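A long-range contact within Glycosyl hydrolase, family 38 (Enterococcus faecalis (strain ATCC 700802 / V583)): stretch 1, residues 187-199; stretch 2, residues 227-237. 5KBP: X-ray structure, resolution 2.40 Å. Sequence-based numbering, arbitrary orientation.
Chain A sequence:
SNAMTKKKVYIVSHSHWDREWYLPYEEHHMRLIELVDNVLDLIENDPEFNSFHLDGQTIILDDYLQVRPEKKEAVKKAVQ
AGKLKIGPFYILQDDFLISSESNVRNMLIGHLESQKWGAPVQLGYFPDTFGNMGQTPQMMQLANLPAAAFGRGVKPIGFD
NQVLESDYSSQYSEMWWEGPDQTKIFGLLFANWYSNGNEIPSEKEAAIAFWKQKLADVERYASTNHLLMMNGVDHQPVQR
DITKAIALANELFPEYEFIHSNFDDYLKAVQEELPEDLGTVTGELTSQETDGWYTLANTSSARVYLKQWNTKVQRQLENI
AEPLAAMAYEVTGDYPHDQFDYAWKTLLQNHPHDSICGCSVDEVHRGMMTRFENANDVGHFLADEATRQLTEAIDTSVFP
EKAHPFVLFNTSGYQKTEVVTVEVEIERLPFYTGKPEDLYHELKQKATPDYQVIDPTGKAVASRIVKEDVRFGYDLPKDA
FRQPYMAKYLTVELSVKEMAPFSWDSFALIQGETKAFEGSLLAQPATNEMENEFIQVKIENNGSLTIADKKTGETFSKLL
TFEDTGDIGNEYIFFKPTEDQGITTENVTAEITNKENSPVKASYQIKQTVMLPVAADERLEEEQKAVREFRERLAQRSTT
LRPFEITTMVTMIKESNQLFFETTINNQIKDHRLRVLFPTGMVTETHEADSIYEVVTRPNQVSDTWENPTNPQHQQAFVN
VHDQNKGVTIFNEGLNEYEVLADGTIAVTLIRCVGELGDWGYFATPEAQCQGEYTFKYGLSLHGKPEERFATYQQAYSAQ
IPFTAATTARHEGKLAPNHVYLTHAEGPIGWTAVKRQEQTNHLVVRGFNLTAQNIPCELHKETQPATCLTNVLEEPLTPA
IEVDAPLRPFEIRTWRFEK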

ATOM      1  N   GLY A 187       3.022 -39.089  -0.133  1.00 51.94           N
ATOM      2  CA  GLY A 187       1.901 -38.187  -0.328  1.00 50.43           C
ATOM      3  C   GLY A 187       0.785 -38.485   0.660  1.00 49.77           C
ATOM      4  O   GLY A 187       0.336 -39.627   0.778  1.00 57.85           O
ATOM      5  N   LEU A 188       0.350 -37.441   1.365  1.00 44.92           N
ATOM      6  CA  LEU A 188      -0.751 -37.524   2.319  1.00 43.37           C
ATOM      7  C   LEU A 188      -1.907 -36.694   1.776  1.00 47.82           C
ATOM      8  O   LEU A 188      -1.833 -35.461   1.746  1.00 52.82           O
ATOM      9  CB  LEU A 188      -0.318 -37.035   3.700  1.00 41.99           C
ATOM     10  CG  LEU A 188      -1.354 -37.122   4.826  1.00 53.42           C
ATOM     11  CD1 LEU A 188      -1.822 -38.558   5.010  1.00 58.84           C
ATOM     12  CD2 LEU A 188      -0.792 -36.566   6.126  1.00 56.45           C
ATOM     13  N   LEU A 189      -2.970 -37.366   1.348  1.00 46.51           N
ATOM     14  CA  LEU A 189      -4.117 -36.710   0.736  1.00 49.41           C
ATOM     15  C   LEU A 189      -5.203 -36.476   1.776  1.00 48.12           C
ATOM     16  O   LEU A 189      -5.558 -37.390   2.528  1.00 50.44           O
ATOM     17  CB  LEU A 189      -4.671 -37.549  -0.416  1.00 48.27           C
ATOM     18  CG  LEU A 189      -6.025 -37.106  -0.975  1.00 49.64           C
ATOM     19  CD1 LEU A 189      -5.914 -35.756  -1.669  1.00 45.80           C
ATOM     20  CD2 LEU A 189      -6.591 -38.158  -1.916  1.00 53.21           C
ATOM     21  N   PHE A 190      -5.728 -35.250   1.816  1.00 46.36           N
ATOM     22  CA  PHE A 190      -6.918 -34.946   2.609  1.00 51.19           C
ATOM     23  C   PHE A 190      -8.125 -35.446   1.820  1.00 58.30           C
ATOM     24  O   PHE A 190      -8.850 -34.688   1.172  1.00 58.73           O
ATOM     25  CB  PHE A 190      -7.010 -33.455   2.911  1.00 43.10           C
ATOM     26  CG  PHE A 190      -5.827 -32.911   3.664  1.00 43.73           C
ATOM     27  CD1 PHE A 190      -5.538 -33.358   4.942  1.00 41.15           C
ATOM     28  CD2 PHE A 190      -5.013 -31.943   3.100  1.00 46.69           C
ATOM     29  CE1 PHE A 190      -4.452 -32.860   5.638  1.00 38.33           C
ATOM     30  CE2 PHE A 190      -3.927 -31.440   3.790  1.00 49.28           C
ATOM     31  CZ  PHE A 190      -3.646 -31.898   5.062  1.00 48.72           C
ATOM     32  N   ALA A 191      -8.329 -36.768   1.870  1.00 62.83           N
ATOM     33  CA  ALA A 191      -9.377 -37.389   1.067  1.00 60.65           C
ATOM     34  C   ALA A 191     -10.762 -36.934   1.500  1.00 56.89           C
ATOM     35  O   ALA A 191     -11.702 -36.954   0.698  1.00 65.85           O
ATOM     36  CB  ALA A 191      -9.267 -38.912   1.143  1.00 54.81           C
ATOM     37  N   ASN A 192     -10.910 -36.528   2.760  1.00 46.06           N
ATOM     38  CA  ASN A 192     -12.130 -35.906   3.255  1.00 56.84           C
ATOM     39  C   ASN A 192     -11.906 -34.437   3.599  1.00 55.30           C
ATOM     40  O   ASN A 192     -12.517 -33.913   4.534  1.00 53.62           O
ATOM     41  CB  ASN A 192     -12.670 -36.668   4.464  1.00 60.23           C
ATOM     42  CG  ASN A 192     -13.416 -37.927   4.070  1.00 57.42           C
ATOM     43  OD1 ASN A 192     -14.597 -37.880   3.727  1.00 62.68           O
ATOM     44  ND2 ASN A 192     -12.729 -39.063   4.118  1.00 54.03           N
ATOM     45  N   TRP A 193     -11.014 -33.776   2.854  1.00 46.66           N
ATOM     46  CA  TRP A 193     -10.682 -32.363   3.021  1.00 49.21           C
ATOM     47  C   TRP A 193      -9.999 -32.103   4.359  1.00 55.49           C
ATOM     48  O   TRP A 193     -10.013 -32.959   5.250  1.00 52.34           O
ATOM     49  CB  TRP A 193     -11.937 -31.495   2.868  1.00 48.67           C
ATOM     50  CG  TRP A 193     -11.663 -30.094   2.414  1.00 60.06           C
ATOM     51  CD1 TRP A 193     -12.048 -28.943   3.036  1.00 59.07           C
ATOM     52  CD2 TRP A 193     -10.943 -29.694   1.239  1.00 63.13           C
ATOM     53  NE1 TRP A 193     -11.616 -27.852   2.321  1.00 59.66           N
ATOM     54  CE2 TRP A 193     -10.935 -28.286   1.215  1.00 63.90           C
ATOM     55  CE3 TRP A 193     -10.306 -30.391   0.206  1.00 64.38           C
ATOM     56  CZ2 TRP A 193     -10.316 -27.560   0.198  1.00 70.38           C
ATOM     57  CZ3 TRP A 193      -9.690 -29.668  -0.801  1.00 66.58           C
ATOM     58  CH2 TRP A 193      -9.699 -28.268  -0.796  1.00 67.65           C
ATOM     59  N   TYR A 194      -9.382 -30.929   4.510  1.00 55.25           N
ATOM     60  CA  TYR A 194      -8.708 -30.575   5.754  1.00 57.78           C
ATOM     61  C   TYR A 194      -9.669 -30.073   6.827  1.00 63.56           C
ATOM     62  O   TYR A 194      -9.245 -29.349   7.736  1.00 62.07           O
ATOM     63  CB  TYR A 194      -7.613 -29.533   5.493  1.00 46.69           C
ATOM     64  CG  TYR A 194      -8.064 -28.292   4.747  1.00 46.81           C
ATOM     65  CD1 TYR A 194      -8.769 -27.282   5.392  1.00 48.05           C
ATOM     66  CD2 TYR A 194      -7.758 -28.118   3.403  1.00 49.46           C
ATOM     67  CE1 TYR A 194      -9.173 -26.144   4.715  1.00 50.12           C
ATOM     68  CE2 TYR A 194      -8.156 -26.984   2.720  1.00 48.77           C
ATOM     69  CZ  TYR A 194      -8.863 -26.001   3.380  1.00 58.09           C
ATOM     70  OH  TYR A 194      -9.259 -24.873   2.698  1.00 61.74           O
ATOM     71  N   SER A 195     -10.947 -30.447   6.747  1.00 65.83           N
ATOM     72  CA  SER A 195     -11.947 -30.003   7.706  1.00 57.22           C
ATOM     73  C   SER A 195     -12.812 -31.143   8.228  1.00 52.62           C
ATOM     74  O   SER A 195     -13.861 -30.880   8.827  1.00 48.37           O
ATOM     75  CB  SER A 195     -12.842 -28.927   7.083  1.00 58.99           C
ATOM     76  OG  SER A 195     -13.450 -29.399   5.893  1.00 54.12           O
ATOM     77  N   ASN A 196     -12.403 -32.397   8.020  1.00 53.42           N
ATOM     78  CA  ASN A 196     -13.237 -33.522   8.433  1.00 55.73           C
ATOM     79  C   ASN A 196     -13.397 -33.581   9.946  1.00 52.72           C
ATOM     80  O   ASN A 196     -14.420 -34.065  10.442  1.00 61.71           O
ATOM     81  CB  ASN A 196     -12.650 -34.833   7.909  1.00 53.70           C
ATOM     82  CG  ASN A 196     -11.271 -35.118   8.468  1.00 64.42           C
ATOM     83  OD1 ASN A 196     -10.472 -34.206   8.678  1.00 69.37           O
ATOM     84  ND2 ASN A 196     -10.985 -36.391   8.717  1.00 61.99           N
ATOM     85  N   GLY A 197     -12.410 -33.092  10.692  1.00 42.49           N
ATOM     86  CA  GLY A 197     -12.483 -33.119  12.140  1.00 46.20           C
ATOM     87  C   GLY A 197     -12.797 -31.775  12.762  1.00 57.08           C
ATOM     88  O   GLY A 197     -12.468 -31.536  13.928  1.00 57.89           O
ATOM     89  N   ASN A 198     -13.442 -30.893  12.002  1.00 60.64           N
ATOM     90  CA  ASN A 198     -13.740 -29.557  12.499  1.00 57.44           C
ATOM     91  C   ASN A 198     -14.910 -29.601  13.474  1.00 53.35           C
ATOM     92  O   ASN A 198     -15.928 -30.250  13.211  1.00 53.77           O
ATOM     93  CB  ASN A 198     -14.053 -28.615  11.337  1.00 53.52           C
ATOM     94  CG  ASN A 198     -14.150 -27.167  11.774  1.00 62.91           C
ATOM     95  OD1 ASN A 198     -13.393 -26.713  12.631  1.00 72.05           O
ATOM     96  ND2 ASN A 198     -15.095 -26.434  11.193  1.00 59.26           N
ATOM     97  N   GLU A 199     -14.754 -28.909  14.606  1.00 48.18           N
ATOM     98  CA  GLU A 199     -15.792 -28.773  15.630  1.00 48.53           C
ATOM     99  C   GLU A 199     -16.288 -30.146  16.096  1.00 52.29           C
ATOM    100  O   GLU A 199     -17.397 -30.588  15.789  1.00 59.13           O
ATOM    101  CB  GLU A 199     -16.951 -27.907  15.119  1.00 48.24           C
ATOM    102  CG  GLU A 199     -16.513 -26.550  14.595  1.00 64.37           C
ATOM    103  CD  GLU A 199     -17.667 -25.581  14.439  1.00 74.79           C
ATOM    104  OE1 GLU A 199     -18.574 -25.592  15.299  1.00 82.55           O
ATOM    105  OE2 GLU A 199     -17.672 -24.810  13.457  1.00 78.56           O
ATOM    106  N   LEU A 227      -5.605 -43.074  11.518  1.00 53.28           N
ATOM    107  CA  LEU A 227      -6.580 -42.205  10.877  1.00 47.28           C
ATOM    108  C   LEU A 227      -6.294 -40.751  11.226  1.00 48.19           C
ATOM    109  O   LEU A 227      -5.917 -40.438  12.360  1.00 48.23           O
ATOM    110  CB  LEU A 227      -7.997 -42.585  11.313  1.00 45.74           C
ATOM    111  CG  LEU A 227      -8.275 -44.091  11.328  1.00 49.75           C
ATOM    112  CD1 LEU A 227      -9.496 -44.409  12.175  1.00 49.87           C
ATOM    113  CD2 LEU A 227      -8.453 -44.612   9.914  1.00 45.37           C
ATOM    114  N   LEU A 228      -6.482 -39.865  10.251  1.00 46.17           N
ATOM    115  CA  LEU A 228      -6.172 -38.448  10.395  1.00 40.68           C
ATOM    116  C   LEU A 228      -7.466 -37.642  10.414  1.00 41.24           C
ATOM    117  O   LEU A 228      -8.235 -37.675   9.447  1.00 44.71           O
ATOM    118  CB  LEU A 228      -5.261 -37.971   9.263  1.00 41.58           C
ATOM    119  CG  LEU A 228      -4.804 -36.511   9.322  1.00 40.55           C
ATOM    120  CD1 LEU A 228      -3.875 -36.273  10.501  1.00 44.34           C
ATOM    121  CD2 LEU A 228      -4.132 -36.099   8.021  1.00 43.86           C
ATOM    122  N   MET A 229      -7.700 -36.927  11.511  1.00 41.83           N
ATOM    123  CA  MET A 229      -8.822 -36.005  11.641  1.00 44.33           C
ATOM    124  C   MET A 229      -8.266 -34.590  11.731  1.00 44.51           C
ATOM    125  O   MET A 229      -7.552 -34.261  12.685  1.00 40.14           O
ATOM    126  CB  MET A 229      -9.670 -36.328  12.872  1.00 49.15           C
ATOM    127  CG  MET A 229     -10.276 -37.721  12.877  1.00 48.87           C
ATOM    128  SD  MET A 229     -11.418 -38.014  11.516  1.00 51.85           S
ATOM    129  CE  MET A 229     -12.613 -36.710  11.790  1.00 51.82           C
ATOM    130  N   MET A 230      -8.588 -33.761  10.743  1.00 38.49           N
ATOM    131  CA  MET A 230      -8.096 -32.389  10.687  1.00 32.37           C
ATOM    132  C   MET A 230      -9.073 -31.484  11.432  1.00 36.82           C
ATOM    133  O   MET A 230     -10.163 -31.186  10.934  1.00 34.90           O
ATOM    134  CB  MET A 230      -7.913 -31.947   9.239  1.00 40.05           C
ATOM    135  CG  MET A 230      -6.839 -32.732   8.501  1.00 44.84           C
ATOM    136  SD  MET A 230      -5.214 -32.564   9.269  1.00 56.73           S
ATOM    137  CE  MET A 230      -4.956 -30.799   9.105  1.00 43.37           C
ATOM    138  N   ASN A 231      -8.672 -31.042  12.625  1.00 38.25           N
ATOM    139  CA  ASN A 231      -9.541 -30.272  13.516  1.00 35.68           C
ATOM    140  C   ASN A 231      -9.367 -28.783  13.216  1.00 42.92           C
ATOM    141  O   ASN A 231      -8.662 -28.047  13.912  1.00 48.02           O
ATOM    142  CB  ASN A 231      -9.232 -30.616  14.968  1.00 38.35           C
ATOM    143  CG  ASN A 231      -9.981 -29.742  15.952  1.00 43.03           C
ATOM    144  OD1 ASN A 231      -9.372 -29.059  16.773  1.00 45.64           O
ATOM    145  ND2 ASN A 231     -11.305 -29.756  15.873  1.00 42.72           N
ATOM    146  N   GLY A 232     -10.030 -28.341  12.156  1.00 49.23           N
ATOM    147  CA  GLY A 232      -9.963 -26.950  11.756  1.00 42.30           C
ATOM    148  C   GLY A 232     -10.490 -26.768  10.351  1.00 51.57           C
ATOM    149  O   GLY A 232     -10.886 -27.725   9.678  1.00 48.35           O
ATOM    150  N   VAL A 233     -10.481 -25.505   9.916  1.00 53.37           N
ATOM    151  CA  VAL A 233     -10.973 -25.121   8.597  1.00 59.28           C
ATOM    152  C   VAL A 233     -10.564 -23.670   8.338  1.00 61.39           C
ATOM    153  O   VAL A 233      -9.818 -23.081   9.128  1.00 62.44           O
ATOM    154  CB  VAL A 233     -12.500 -25.331   8.493  1.00 52.91           C
ATOM    155  CG1 VAL A 233     -13.254 -24.271   9.276  1.00 46.89           C
ATOM    156  CG2 VAL A 233     -12.969 -25.406   7.035  1.00 47.61           C
ATOM    157  N   ASP A 234     -11.034 -23.095   7.231  1.00 60.78           N
ATOM    158  CA  ASP A 234     -10.649 -21.744   6.839  1.00 62.30           C
ATOM    159  C   ASP A 234     -11.062 -20.727   7.896  1.00 58.34           C
ATOM    160  O   ASP A 234     -12.252 -20.561   8.180  1.00 57.94           O
ATOM    161  CB  ASP A 234     -11.285 -21.397   5.493  1.00 58.82           C
ATOM    162  CG  ASP A 234     -10.868 -22.348   4.387  1.00 69.47           C
ATOM    163  OD1 ASP A 234     -11.478 -23.433   4.273  1.00 75.72           O
ATOM    164  OD2 ASP A 234      -9.933 -22.010   3.631  1.00 79.01           O
ATOM    165  N   HIS A 235     -10.068 -20.043   8.470  1.00 53.10           N
ATOM    166  CA  HIS A 235     -10.293 -18.985   9.459  1.00 55.66           C
ATOM    167  C   HIS A 235     -11.080 -19.502  10.660  1.00 55.52           C
ATOM    168  O   HIS A 235     -11.923 -18.800  11.225  1.00 58.14           O
ATOM    169  CB  HIS A 235     -10.992 -17.778   8.828  1.00 56.04           C
ATOM    170  CG  HIS A 235     -10.212 -17.134   7.723  1.00 56.14           C
ATOM    171  ND1 HIS A 235     -10.797 -16.711   6.550  1.00 56.69           N
ATOM    172  CD2 HIS A 235      -8.896 -16.835   7.618  1.00 54.08           C
ATOM    173  CE1 HIS A 235      -9.873 -16.184   5.765  1.00 60.41           C
ATOM    174  NE2 HIS A 235      -8.711 -16.246   6.390  1.00 56.23           N
ATOM    175  N   GLN A 236     -10.804 -20.732  11.056  1.00 56.07           N
ATOM    176  CA  GLN A 236     -11.528 -21.335  12.167  1.00 59.58           C
ATOM    177  C   GLN A 236     -10.861 -20.978  13.487  1.00 58.46           C
ATOM    178  O   GLN A 236      -9.651 -21.191  13.636  1.00 57.62           O
ATOM    179  CB  GLN A 236     -11.584 -22.849  12.020  1.00 49.73           C
ATOM    180  CG  GLN A 236     -12.359 -23.561  13.118  1.00 46.54           C
ATOM    181  CD  GLN A 236     -13.862 -23.376  13.002  1.00 48.67           C
ATOM    182  OE1 GLN A 236     -14.358 -22.806  12.030  1.00 52.91           O
ATOM    183  NE2 GLN A 236     -14.595 -23.866  13.995  1.00 51.55           N
ATOM    184  N   PRO A 237     -11.598 -20.434  14.451  1.00 57.83           N
ATOM    185  CA  PRO A 237     -11.039 -20.279  15.797  1.00 57.08           C
ATOM    186  C   PRO A 237     -10.702 -21.640  16.385  1.00 52.98           C
ATOM    187  O   PRO A 237     -11.356 -22.644  16.096  1.00 55.63           O
ATOM    188  CB  PRO A 237     -12.167 -19.595  16.578  1.00 57.14           C
ATOM    189  CG  PRO A 237     -13.040 -18.972  15.532  1.00 62.88           C
ATOM    190  CD  PRO A 237     -12.958 -19.879  14.344  1.00 58.44           C
TER

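A loop can pack against a strand by fitting its turn into the strand's edge, and this contact in a family 38 glycosyl hydrolase is a compact example. The turn from Ser195 to Asn198 lies beside the strand that ends at Asn231, and the closest CA-CA approach of the two stretches is here, Gly197 CA to Asn231 CA at 4.3 Å. There is little room here for a side chain: a CB on Gly197 would point toward the strand and lie 3.1 Å from Met229 CB and 3.2 Å from Met230 O. Met229 CE lies 3.6 Å from Gly197 CA.

Polar groups fasten this close fit. The side chain of Asn196 imitates a strand backbone, accepting a hydrogen bond at OD1 from Met230 N (2.8 Å) and donating one from ND2 to Leu228 O (3.1 Å). Gly197 N then donates to Met230 O at 3.0 Å. In return, Asn231 ND2 reaches Gly197 O at 2.9 Å, in a nearly straight bond, so side chains from both stretches serve the other's backbone.

Met230, whose backbone belongs to this seam, is also the residue most covered by the other stretch; its CA-to-CB bond points toward the loop. Its CB rests 3.3 Å from Tyr194 O, while its SD lies 3.7 Å from Phe190 CE1, approaching the ring obliquely. Leu228 extends the apolar patch: its CD2 meets Leu188 CD2 at 3.9 Å and Phe190 CE1 at 4.0 Å.

Beyond the strand, Val233 touches two residues of the turn, its CG2 3.5 Å from Ser195 CB and its CG1 3.4 Å from Asn198 ND2. Backbone closeness persists at Gly232, whose O receives a CA-H...O contact from Ser195 CA at 3.2 Å. Gln236 NE2 makes a weak hydrogen bond to Glu199 OE2, at 3.3 Å.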